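Uncharacterized protein (Staphylococcus aureus subsp. aureus Mu50, PDB 4QPV) is of unknown function but belongs to the DUF1672 family and has a fold built on a kinked-helix-beta-beta-beta repeat. Local coordinates at residues A[216-221]-A[257-262]. Sequence-based numbering, arbitrary orientation.
Sequences KSRPYV and DLNVSL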
loop_
_atom_site.group_PDB
_atom_site.type_symbol
_atom_site.label_atom_id
_atom_site.label_comp_id
_atom_site.label_asym_id
_atom_site.label_seq_id
_atom_site.Cartn_x
_atom_site.Cartn_y
_atom_site.Cartn_z
ATOM N N LYS A 216 2.315 19.368 -9.599
ATOM C CA LYS A 216 1.011 19.772 -10.123
ATOM C C LYS A 216 0.089 18.568 -10.346
ATOM O O LYS A 216 -1.069 18.753 -10.738
ATOM C CB LYS A 216 1.179 20.562 -11.434
ATOM C CG LYS A 216 1.828 21.934 -11.242
ATOM C CD LYS A 216 1.938 22.703 -12.554
ATOM C CE LYS A 216 2.532 24.081 -12.378
ATOM N NZ LYS A 216 3.988 24.030 -12.070
ATOM N N SER A 217 0.600 17.346 -10.072
ATOM C CA SER A 217 -0.118 16.083 -10.248
ATOM C C SER A 217 -0.983 15.737 -9.028
ATOM O O SER A 217 -0.795 16.285 -7.939
ATOM C CB SER A 217 0.875 14.951 -10.505
ATOM O OG SER A 217 1.486 14.489 -9.308
ATOM N N ARG A 218 -1.898 14.791 -9.208
ATOM C CA ARG A 218 -2.757 14.304 -8.129
ATOM C C ARG A 218 -2.388 12.866 -7.783
ATOM O O ARG A 218 -1.992 12.107 -8.683
ATOM C CB ARG A 218 -4.253 14.365 -8.518
ATOM C CG ARG A 218 -4.687 15.621 -9.286
ATOM C CD ARG A 218 -4.898 16.825 -8.397
ATOM N NE ARG A 218 -5.343 17.991 -9.167
ATOM C CZ ARG A 218 -6.609 18.380 -9.281
ATOM N NH1 ARG A 218 -7.574 17.710 -8.668
ATOM N NH2 ARG A 218 -6.919 19.451 -10.001
ATOM N N PRO A 219 -2.534 12.455 -6.503
ATOM C CA PRO A 219 -2.324 11.037 -6.163
ATOM C C PRO A 219 -3.245 10.127 -6.986
ATOM O O PRO A 219 -4.306 10.554 -7.453
ATOM C CB PRO A 219 -2.685 10.961 -4.676
ATOM C CG PRO A 219 -2.643 12.357 -4.178
ATOM C CD PRO A 219 -3.005 13.226 -5.335
ATOM N N TYR A 220 -2.817 8.879 -7.178
ATOM C CA TYR A 220 -3.568 7.891 -7.936
ATOM C C TYR A 220 -4.185 6.859 -7.013
ATOM O O TYR A 220 -3.489 6.301 -6.159
ATOM C CB TYR A 220 -2.647 7.173 -8.943
ATOM C CG TYR A 220 -2.237 8.012 -10.130
ATOM C CD1 TYR A 220 -1.190 8.928 -10.037
ATOM C CD2 TYR A 220 -2.847 7.844 -11.368
ATOM C CE1 TYR A 220 -0.817 9.715 -11.130
ATOM C CE2 TYR A 220 -2.475 8.616 -12.470
ATOM C CZ TYR A 220 -1.458 9.548 -12.349
ATOM O OH TYR A 220 -1.087 10.287 -13.451
ATOM N N VAL A 221 -5.481 6.591 -7.211
ATOM C CA VAL A 221 -6.219 5.517 -6.545
ATOM C C VAL A 221 -6.443 4.417 -7.600
ATOM O O VAL A 221 -7.018 4.704 -8.639
ATOM C CB VAL A 221 -7.560 5.982 -5.929
ATOM C CG1 VAL A 221 -8.355 4.791 -5.391
ATOM C CG2 VAL A 221 -7.343 7.024 -4.841
ATOM N N ASP A 257 -11.365 14.847 -6.965
ATOM C CA ASP A 257 -10.116 15.609 -7.089
ATOM C C ASP A 257 -8.855 14.707 -7.178
ATOM O O ASP A 257 -7.752 15.239 -7.308
ATOM C CB ASP A 257 -9.972 16.618 -5.923
ATOM C CG ASP A 257 -9.981 16.012 -4.524
ATOM O OD1 ASP A 257 -10.049 14.759 -4.407
ATOM O OD2 ASP A 257 -9.927 16.786 -3.545
ATOM N N LEU A 258 -9.003 13.360 -7.101
ATOM C CA LEU A 258 -7.851 12.468 -7.259
ATOM C C LEU A 258 -7.931 11.754 -8.604
ATOM O O LEU A 258 -8.963 11.818 -9.269
ATOM C CB LEU A 258 -7.757 11.419 -6.104
ATOM C CG LEU A 258 -7.642 11.966 -4.676
ATOM C CD1 LEU A 258 -7.470 10.828 -3.666
ATOM C CD2 LEU A 258 -6.491 12.965 -4.538
ATOM N N ASN A 259 -6.847 11.067 -9.006
ATOM C CA ASN A 259 -6.883 10.201 -10.193
ATOM C C ASN A 259 -7.416 8.868 -9.692
ATOM O O ASN A 259 -6.881 8.336 -8.714
ATOM C CB ASN A 259 -5.521 10.074 -10.853
ATOM C CG ASN A 259 -5.047 11.369 -11.437
ATOM O OD1 ASN A 259 -5.759 12.002 -12.213
ATOM N ND2 ASN A 259 -3.868 11.823 -11.025
ATOM N N VAL A 260 -8.559 8.413 -10.232
ATOM C CA VAL A 260 -9.185 7.176 -9.759
ATOM C C VAL A 260 -9.396 6.256 -10.960
ATOM O O VAL A 260 -9.980 6.661 -11.958
ATOM C CB VAL A 260 -10.494 7.422 -8.949
ATOM C CG1 VAL A 260 -11.132 6.098 -8.493
ATOM C CG2 VAL A 260 -10.231 8.330 -7.735
ATOM N N SER A 261 -8.939 5.007 -10.828
ATOM C CA SER A 261 -8.991 4.001 -11.890
ATOM C C SER A 261 -9.552 2.681 -11.355
ATOM O O SER A 261 -9.141 2.189 -10.298
ATOM C CB SER A 261 -7.579 3.804 -12.456
ATOM O OG SER A 261 -7.481 2.752 -13.399
ATOM N N LEU A 262 -10.459 2.092 -12.122
ATOM C CA LEU A 262 -11.078 0.832 -11.779
ATOM C C LEU A 262 -10.338 -0.307 -12.480
ATOM O O LEU A 262 -10.188 -0.285 -13.704
ATOM C CB LEU A 262 -12.541 0.944 -12.270
ATOM C CG LEU A 262 -13.649 0.102 -11.680
ATOM C CD1 LEU A 262 -13.743 0.237 -10.136
ATOM C CD2 LEU A 262 -14.978 0.483 -12.324
HETATM O O HOH W 1 -2.463 14.297 -12.132
#
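N259 lies over one face of the Y220 ring, its CB 3.9 Å from the ring centroid in a CH-pi contact and its ND2 above the plane, offset toward the rim. Amide and ring planes are inclined by 35°, with CB closest to CD2 and ND2 nearest CZ. The guanidinium of R218 is met at its edge: NH1 donates to D257 O at 2.8 Å, with the acceptor almost in the guanidinium plane, and the chain bends at chi2 (-79°) to swing CD in beside the same oxygen. ND2 of N259 also gives a weak bond to R218 O, and a water accepts from ND2 and from R218 N. The other end of that amide, OD1, takes the backbone N-H of H289, while Y220 OH bonds E290, so both side chains also bond residues at the end of the modelled chain. Strands 220-227 and 259-265 run parallel here, joined through helix 234-249 in a beta-alpha-beta unit. N259 straddles Y220, its N bonding P219 O and its O receiving V221 N at 2.7 Å; V221 O then accepts S261 N at 2.9 Å. On the sheet face opposite Y220 and N259, V221 CB packs on V260 CG2. V221 CG2 also meets L258 CD1, whose sister CD2 touches P219 CD at 3.6 Å, and helix 135-147 covers V221 and L258 through L138.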